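Local atomic coordinates of alpha-1,2-mannosyltransferase (Ktr4), putative (Neosartorya fumigata, PDB entry 7BOP), a protein that belongs to the fungal KTR family of GT-A-fold mannosyltransferases and holds guanosine-5'-diphosphate and a manganese ion in its pocket. Residues Y218-D226 against K372-F380; Y248-L258 against S321-A331. All blocks are in the same frame, centred on the assembly; numbering follows the deposited sequence.

Interaction 1 of 2, residues Y218-D226 against K372-F380; sequences YGFTINLFD and KEDCRPSYF
Asp374 OD1 is gripped by three donors: Arg376 N, Arg376 NE and a water that itself accepts from Asn223 N across the contact. Asp374 thus forms a capping bond ahead of helix 376-382, where that helix docks on the end of strand 218-224 in the mixed sheet of the GT-A fold. Aspartate is short enough to turn back on the first helical N-H, which meets OD1 from above the carboxylate plane. The Arg376 guanidinium binds side-on, NE to Asp374 OD1 at 3.0 Å and NH2 to Asp374 OD2 at 2.8 Å; NH2 also pairs with Asp36. A single beta bridge joins the backbones, Cys375 N to Asn223 O (2.8 Å) and Phe225 N to Glu373 O (3.0 Å). Water also links Phe225 O to Glu373 OE1, whose salt-bridge partner is Arg264. Cys375, in disulfide with Cys277, lays SG over one face of the Phe225 ring, 4.2 Å from its centroid, a polarisable sulfur on a flat apolar surface. Phe220 CZ packs obliquely on Tyr379 CE2 at 3.5 Å. With CG anti to the backbone N (chi1 -164°), Asn223 crosses toward the helix. Asn223 ND2 lies over the face of the Tyr379 ring, 3.5 Å from Tyr379 CG.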
# COMPACT_ATOMS: atom_id res chain seq x y z
N TYR A 218 -8.08 6.58 -0.01
CA TYR A 218 -6.81 5.89 -0.20
C TYR A 218 -5.90 6.66 -1.10
O TYR A 218 -6.35 7.30 -2.06
CB TYR A 218 -7.10 4.53 -0.81
CG TYR A 218 -5.96 3.55 -0.91
CD1 TYR A 218 -5.66 2.69 0.14
CD2 TYR A 218 -5.23 3.43 -2.10
CE1 TYR A 218 -4.66 1.75 0.02
CE2 TYR A 218 -4.22 2.48 -2.23
CZ TYR A 218 -3.93 1.65 -1.18
OH TYR A 218 -2.93 0.71 -1.33
N GLY A 219 -4.61 6.60 -0.80
CA GLY A 219 -3.58 7.22 -1.60
C GLY A 219 -2.45 6.25 -1.89
O GLY A 219 -2.04 5.49 -1.01
N PHE A 220 -1.95 6.31 -3.13
CA PHE A 220 -0.85 5.45 -3.59
C PHE A 220 0.21 6.25 -4.34
O PHE A 220 -0.04 7.38 -4.76
CB PHE A 220 -1.40 4.35 -4.49
CG PHE A 220 -1.82 4.82 -5.86
CD1 PHE A 220 -3.06 5.42 -6.05
CD2 PHE A 220 -0.98 4.65 -6.96
CE1 PHE A 220 -3.46 5.85 -7.31
CE2 PHE A 220 -1.37 5.09 -8.22
CZ PHE A 220 -2.61 5.69 -8.40
N THR A 221 1.38 5.66 -4.52
CA THR A 221 2.43 6.24 -5.38
C THR A 221 2.79 5.40 -6.61
O THR A 221 3.14 5.97 -7.62
CB THR A 221 3.73 6.48 -4.59
OG1 THR A 221 4.07 5.28 -3.89
CG2 THR A 221 3.56 7.62 -3.60
N ILE A 222 2.71 4.08 -6.50
CA ILE A 222 3.17 3.14 -7.54
C ILE A 222 2.06 2.13 -7.84
O ILE A 222 1.30 1.75 -6.95
CB ILE A 222 4.51 2.48 -7.11
CG1 ILE A 222 5.61 3.55 -7.03
CG2 ILE A 222 4.94 1.36 -8.06
CD1 ILE A 222 6.96 3.08 -6.50
N ASN A 223 1.94 1.73 -9.11
CA ASN A 223 0.85 0.85 -9.57
C ASN A 223 1.50 -0.21 -10.48
O ASN A 223 2.05 0.14 -11.52
CB ASN A 223 -0.19 1.67 -10.32
CG ASN A 223 -1.52 0.94 -10.50
OD1 ASN A 223 -1.59 -0.15 -11.08
ND2 ASN A 223 -2.60 1.55 -10.02
N LEU A 224 1.44 -1.47 -10.06
CA LEU A 224 2.21 -2.55 -10.68
C LEU A 224 1.36 -3.74 -11.08
O LEU A 224 0.30 -3.98 -10.50
CB LEU A 224 3.24 -3.11 -9.69
CG LEU A 224 4.29 -2.20 -9.06
CD1 LEU A 224 5.19 -3.03 -8.16
CD2 LEU A 224 5.14 -1.52 -10.11
N PHE A 225 1.87 -4.52 -12.04
CA PHE A 225 1.42 -5.89 -12.25
C PHE A 225 1.93 -6.79 -11.12
O PHE A 225 2.97 -6.51 -10.50
CB PHE A 225 1.91 -6.41 -13.62
CG PHE A 225 1.21 -5.77 -14.78
CD1 PHE A 225 0.03 -6.30 -15.27
CD2 PHE A 225 1.71 -4.61 -15.36
CE1 PHE A 225 -0.63 -5.70 -16.34
CE2 PHE A 225 1.05 -4.00 -16.42
CZ PHE A 225 -0.12 -4.54 -16.91
N ASP A 226 1.19 -7.86 -10.84
CA ASP A 226 1.62 -8.87 -9.88
C ASP A 226 1.98 -10.16 -10.61
O ASP A 226 1.76 -10.29 -11.82
CB ASP A 226 0.53 -9.16 -8.84
CG ASP A 226 1.09 -9.48 -7.45
OD1 ASP A 226 2.25 -9.92 -7.35
OD2 ASP A 226 0.35 -9.29 -6.47
N LYS A 372 8.12 -3.36 -18.00
CA LYS A 372 6.74 -3.83 -18.24
C LYS A 372 5.89 -4.06 -16.98
O LYS A 372 4.72 -4.40 -17.08
CB LYS A 372 6.76 -5.11 -19.09
CG LYS A 372 7.33 -6.34 -18.42
CD LYS A 372 7.21 -7.57 -19.31
CE LYS A 372 8.31 -7.63 -20.37
NZ LYS A 372 9.61 -8.03 -19.77
N GLU A 373 6.48 -3.90 -15.80
CA GLU A 373 5.76 -4.07 -14.55
C GLU A 373 4.92 -2.86 -14.15
O GLU A 373 4.11 -2.97 -13.23
CB GLU A 373 6.73 -4.46 -13.42
CG GLU A 373 7.51 -5.76 -13.66
CD GLU A 373 6.63 -6.94 -14.05
OE1 GLU A 373 5.53 -7.09 -13.50
OE2 GLU A 373 7.03 -7.71 -14.92
N ASP A 374 5.07 -1.74 -14.85
CA ASP A 374 4.30 -0.53 -14.56
C ASP A 374 2.88 -0.70 -15.12
O ASP A 374 2.71 -0.91 -16.32
CB ASP A 374 4.98 0.68 -15.22
CG ASP A 374 4.33 2.01 -14.88
OD1 ASP A 374 3.46 2.12 -13.99
OD2 ASP A 374 4.72 3.00 -15.53
N CYS A 375 1.87 -0.61 -14.26
CA CYS A 375 0.48 -0.72 -14.72
C CYS A 375 -0.25 0.62 -14.79
O CYS A 375 -1.42 0.67 -15.16
CB CYS A 375 -0.29 -1.71 -13.86
SG CYS A 375 -1.94 -2.06 -14.53
N ARG A 376 0.43 1.73 -14.50
CA ARG A 376 -0.22 3.04 -14.57
C ARG A 376 -0.90 3.37 -15.91
O ARG A 376 -1.95 3.99 -15.89
CB ARG A 376 0.76 4.16 -14.19
CG ARG A 376 1.10 4.20 -12.70
CD ARG A 376 2.17 5.23 -12.37
NE ARG A 376 3.31 5.03 -13.26
CZ ARG A 376 4.13 5.97 -13.70
NH1 ARG A 376 4.03 7.25 -13.31
NH2 ARG A 376 5.09 5.62 -14.56
N PRO A 377 -0.32 2.96 -17.06
CA PRO A 377 -1.03 3.30 -18.31
C PRO A 377 -2.46 2.74 -18.36
O PRO A 377 -3.36 3.41 -18.87
CB PRO A 377 -0.14 2.68 -19.40
CG PRO A 377 1.22 2.66 -18.80
CD PRO A 377 0.97 2.30 -17.35
N SER A 378 -2.67 1.56 -17.78
CA SER A 378 -4.02 1.02 -17.64
C SER A 378 -4.83 1.78 -16.58
O SER A 378 -5.99 2.13 -16.82
CB SER A 378 -3.97 -0.46 -17.29
OG SER A 378 -5.26 -0.95 -17.04
N TYR A 379 -4.23 2.02 -15.42
CA TYR A 379 -4.95 2.72 -14.35
C TYR A 379 -5.36 4.15 -14.76
O TYR A 379 -6.49 4.57 -14.49
CB TYR A 379 -4.12 2.76 -13.06
CG TYR A 379 -4.93 3.31 -11.90
CD1 TYR A 379 -5.91 2.54 -11.30
CD2 TYR A 379 -4.73 4.60 -11.42
CE1 TYR A 379 -6.66 3.01 -10.25
CE2 TYR A 379 -5.49 5.10 -10.36
CZ TYR A 379 -6.45 4.30 -9.78
OH TYR A 379 -7.22 4.76 -8.73
N PHE A 380 -4.46 4.85 -15.43
CA PHE A 380 -4.72 6.21 -15.87
C PHE A 380 -5.79 6.27 -16.97
O PHE A 380 -6.57 7.20 -17.01
CB PHE A 380 -3.43 6.90 -16.34
CG PHE A 380 -2.43 7.16 -15.24
CD1 PHE A 380 -2.76 7.09 -13.87
CD2 PHE A 380 -1.13 7.51 -15.57
CE1 PHE A 380 -1.82 7.35 -12.90
CE2 PHE A 380 -0.19 7.78 -14.60
CZ PHE A 380 -0.53 7.70 -13.25
O HOH W 1 3.94 2.77 -11.12
O HOH W 2 5.63 -6.85 -10.82
O HOH W 3 4.48 -9.62 -13.21

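Interaction 2 of 2, residues Y248-L258 against S321-A331; sequences YLSSNNMMGWL and SIGLGLFADAA
Leu258 fits as a knob into the hole formed by Ser321, Ile322, Gly325 and Leu326, its CD1 3.9 Å from Leu326 CD2. This is the packing of short helix 255-258, with its lead-in loop, on the C-terminal end of helix 316-327. Gly325 offers a bare backbone, and Met254 lies close against it, SD 3.7 Å from Gly325 CA. The carbonyls of this last turn are taken by the loop: Met254 N points almost straight (178°) at an in-plane lone pair of Gly325 O, and Ser250 N reaches Leu326 O at 2.7 Å. Ser250 is small enough to turn its hydroxyl onto the loop that follows helix 316-327, where Ser250 OG donates to Ala328 O at 2.7 Å. Asn253, just ahead of the N-cap residue Met254, accepts Met255 N on OD1 in an Asx turn, while its ND2 holds Ser250 O. Beyond the end of helix 316-327, Ala330 N donates to Asn252 O. Asn252 ND2 gives a bent bond (137°) to Asp329 OD1, which also takes Ala331 N from above the carboxylate plane. Leu326 CD2 gathers Leu249 CD1 and Met255 CE. Ile322 and Leu326 also touch helix 234-244, Tyr248 and Phe327 meet helix 294-306, and Met254 rests on Phe279 of strand 278-279.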
# COMPACT_ATOMS: atom_id res chain seq x y z
N TYR A 248 -23.20 -4.57 -2.91
CA TYR A 248 -21.92 -4.03 -2.44
C TYR A 248 -21.11 -3.27 -3.51
O TYR A 248 -20.39 -2.34 -3.16
CB TYR A 248 -21.07 -5.14 -1.84
CG TYR A 248 -21.49 -5.63 -0.46
CD1 TYR A 248 -22.70 -5.21 0.15
CD2 TYR A 248 -20.69 -6.53 0.22
CE1 TYR A 248 -23.05 -5.67 1.41
CE2 TYR A 248 -21.04 -7.00 1.47
CZ TYR A 248 -22.22 -6.57 2.06
OH TYR A 248 -22.54 -7.05 3.30
N LEU A 249 -21.21 -3.66 -4.78
CA LEU A 249 -20.44 -3.00 -5.84
C LEU A 249 -20.77 -1.51 -5.89
O LEU A 249 -21.94 -1.14 -5.96
CB LEU A 249 -20.74 -3.64 -7.20
CG LEU A 249 -19.95 -3.09 -8.39
CD1 LEU A 249 -18.49 -3.55 -8.35
CD2 LEU A 249 -20.58 -3.52 -9.70
N SER A 250 -19.74 -0.66 -5.84
CA SER A 250 -19.96 0.79 -5.95
C SER A 250 -20.28 1.20 -7.39
O SER A 250 -19.95 0.48 -8.34
CB SER A 250 -18.75 1.58 -5.45
OG SER A 250 -17.66 1.40 -6.33
N SER A 251 -20.89 2.37 -7.55
CA SER A 251 -21.20 2.88 -8.88
C SER A 251 -19.92 3.41 -9.56
O SER A 251 -19.67 3.11 -10.73
CB SER A 251 -22.32 3.92 -8.83
OG SER A 251 -21.89 5.11 -8.20
N ASN A 252 -19.09 4.15 -8.83
CA ASN A 252 -17.83 4.64 -9.38
C ASN A 252 -16.71 3.63 -9.06
O ASN A 252 -15.84 3.86 -8.21
CB ASN A 252 -17.51 6.04 -8.82
CG ASN A 252 -16.47 6.78 -9.63
OD1 ASN A 252 -16.02 6.32 -10.69
ND2 ASN A 252 -16.06 7.92 -9.13
N ASN A 253 -16.76 2.52 -9.79
CA ASN A 253 -15.90 1.37 -9.55
C ASN A 253 -14.79 1.29 -10.59
O ASN A 253 -14.83 1.97 -11.61
CB ASN A 253 -16.73 0.07 -9.50
CG ASN A 253 -17.32 -0.32 -10.85
OD1 ASN A 253 -16.61 -0.55 -11.82
ND2 ASN A 253 -18.64 -0.43 -10.89
N MET A 254 -13.80 0.45 -10.32
CA MET A 254 -12.64 0.28 -11.18
C MET A 254 -12.67 -1.05 -11.95
O MET A 254 -11.61 -1.63 -12.22
CB MET A 254 -11.36 0.37 -10.34
CG MET A 254 -11.22 1.64 -9.52
SD MET A 254 -9.73 1.56 -8.50
CE MET A 254 -9.97 2.99 -7.45
N MET A 255 -13.86 -1.52 -12.33
CA MET A 255 -13.97 -2.81 -13.02
C MET A 255 -13.10 -2.89 -14.28
O MET A 255 -12.47 -3.90 -14.52
CB MET A 255 -15.44 -3.12 -13.38
CG MET A 255 -15.71 -4.56 -13.78
SD MET A 255 -15.43 -5.75 -12.45
CE MET A 255 -16.77 -5.32 -11.33
N GLY A 256 -13.06 -1.80 -15.06
CA GLY A 256 -12.24 -1.72 -16.27
C GLY A 256 -10.76 -1.95 -16.01
O GLY A 256 -10.10 -2.65 -16.76
N TRP A 257 -10.24 -1.35 -14.95
CA TRP A 257 -8.85 -1.56 -14.56
C TRP A 257 -8.62 -2.96 -14.01
O TRP A 257 -7.64 -3.63 -14.38
CB TRP A 257 -8.43 -0.51 -13.52
CG TRP A 257 -7.07 -0.68 -12.94
CD1 TRP A 257 -5.88 -0.69 -13.62
CD2 TRP A 257 -6.75 -0.81 -11.56
NE1 TRP A 257 -4.83 -0.84 -12.74
CE2 TRP A 257 -5.34 -0.92 -11.46
CE3 TRP A 257 -7.51 -0.84 -10.39
CZ2 TRP A 257 -4.69 -1.06 -10.24
CZ3 TRP A 257 -6.86 -0.98 -9.17
CH2 TRP A 257 -5.46 -1.09 -9.11
N LEU A 258 -9.51 -3.40 -13.12
CA LEU A 258 -9.40 -4.73 -12.50
C LEU A 258 -9.43 -5.88 -13.52
O LEU A 258 -8.79 -6.89 -13.33
CB LEU A 258 -10.50 -4.94 -11.45
CG LEU A 258 -10.47 -4.01 -10.23
CD1 LEU A 258 -11.68 -4.28 -9.36
CD2 LEU A 258 -9.18 -4.19 -9.44
N SER A 321 -6.43 -3.52 -3.42
CA SER A 321 -6.74 -2.92 -4.71
C SER A 321 -8.09 -3.37 -5.25
O SER A 321 -8.86 -2.54 -5.76
CB SER A 321 -5.64 -3.24 -5.73
OG SER A 321 -4.39 -2.77 -5.26
N ILE A 322 -8.37 -4.66 -5.15
CA ILE A 322 -9.67 -5.19 -5.57
C ILE A 322 -10.78 -4.63 -4.66
O ILE A 322 -11.83 -4.21 -5.15
CB ILE A 322 -9.68 -6.73 -5.57
CG1 ILE A 322 -8.82 -7.27 -6.73
CG2 ILE A 322 -11.09 -7.26 -5.71
CD1 ILE A 322 -8.42 -8.71 -6.59
N GLY A 323 -10.55 -4.64 -3.36
CA GLY A 323 -11.53 -4.10 -2.42
C GLY A 323 -11.89 -2.65 -2.69
O GLY A 323 -13.07 -2.28 -2.72
N LEU A 324 -10.86 -1.82 -2.91
CA LEU A 324 -11.05 -0.42 -3.30
C LEU A 324 -11.77 -0.31 -4.63
O LEU A 324 -12.72 0.48 -4.77
CB LEU A 324 -9.70 0.32 -3.40
CG LEU A 324 -8.97 0.54 -2.07
CD1 LEU A 324 -7.49 0.80 -2.30
CD2 LEU A 324 -9.61 1.69 -1.30
N GLY A 325 -11.33 -1.10 -5.61
CA GLY A 325 -11.89 -1.06 -6.95
C GLY A 325 -13.34 -1.50 -7.07
O GLY A 325 -14.01 -1.13 -8.02
N LEU A 326 -13.81 -2.32 -6.13
CA LEU A 326 -15.20 -2.78 -6.12
C LEU A 326 -16.11 -2.02 -5.15
O LEU A 326 -17.30 -1.85 -5.44
CB LEU A 326 -15.25 -4.27 -5.77
CG LEU A 326 -14.55 -5.20 -6.75
CD1 LEU A 326 -14.53 -6.59 -6.18
CD2 LEU A 326 -15.22 -5.16 -8.11
N PHE A 327 -15.57 -1.58 -4.01
CA PHE A 327 -16.38 -1.06 -2.90
C PHE A 327 -16.16 0.42 -2.57
O PHE A 327 -17.01 1.01 -1.91
CB PHE A 327 -16.17 -1.94 -1.66
CG PHE A 327 -16.26 -3.42 -1.96
CD1 PHE A 327 -17.37 -3.94 -2.63
CD2 PHE A 327 -15.22 -4.29 -1.60
CE1 PHE A 327 -17.44 -5.29 -2.94
CE2 PHE A 327 -15.30 -5.64 -1.90
CZ PHE A 327 -16.41 -6.14 -2.56
N ALA A 328 -15.06 1.02 -3.03
CA ALA A 328 -14.83 2.44 -2.82
C ALA A 328 -15.35 3.26 -4.00
O ALA A 328 -15.70 2.73 -5.05
CB ALA A 328 -13.34 2.71 -2.59
N ASP A 329 -15.41 4.57 -3.77
CA ASP A 329 -15.63 5.56 -4.81
C ASP A 329 -14.27 5.87 -5.42
O ASP A 329 -13.40 6.43 -4.74
CB ASP A 329 -16.26 6.79 -4.15
CG ASP A 329 -16.58 7.91 -5.10
OD1 ASP A 329 -16.21 7.89 -6.30
OD2 ASP A 329 -17.20 8.88 -4.61
N ALA A 330 -14.09 5.55 -6.70
CA ALA A 330 -12.80 5.77 -7.38
C ALA A 330 -12.34 7.23 -7.36
O ALA A 330 -11.14 7.50 -7.38
CB ALA A 330 -12.85 5.26 -8.81
N ALA A 331 -13.29 8.17 -7.28
CA ALA A 331 -12.97 9.59 -7.13
C ALA A 331 -12.28 9.89 -5.81
O ALA A 331 -11.62 10.91 -5.71
CB ALA A 331 -14.22 10.45 -7.26
O HOH W 4 -19.89 0.00 -1.74

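How the interactions relate
Of the four segments, the chain from the N terminus meets 218-226, on strand 218-224, first, then the loop and short helix of 248-258. After 62 further residues, 321-331 returns to 248-258, and interaction 2 closes the inner loop. Only then does 372-380 come back to 218-226, so interaction 1 closes a wider loop with interaction 2 nested inside it. The two contacts touch, chiefly through Trp257. This ring meets Tyr379 edge-to-face and lies 3.3 Å, measured from CZ2, from Asn223 OD1, while Leu324 CD1 packs on Tyr218 CG. Together they tie the C-terminal helix 376-382, the mixed sheet and helices 255-258 and 316-327 into one body.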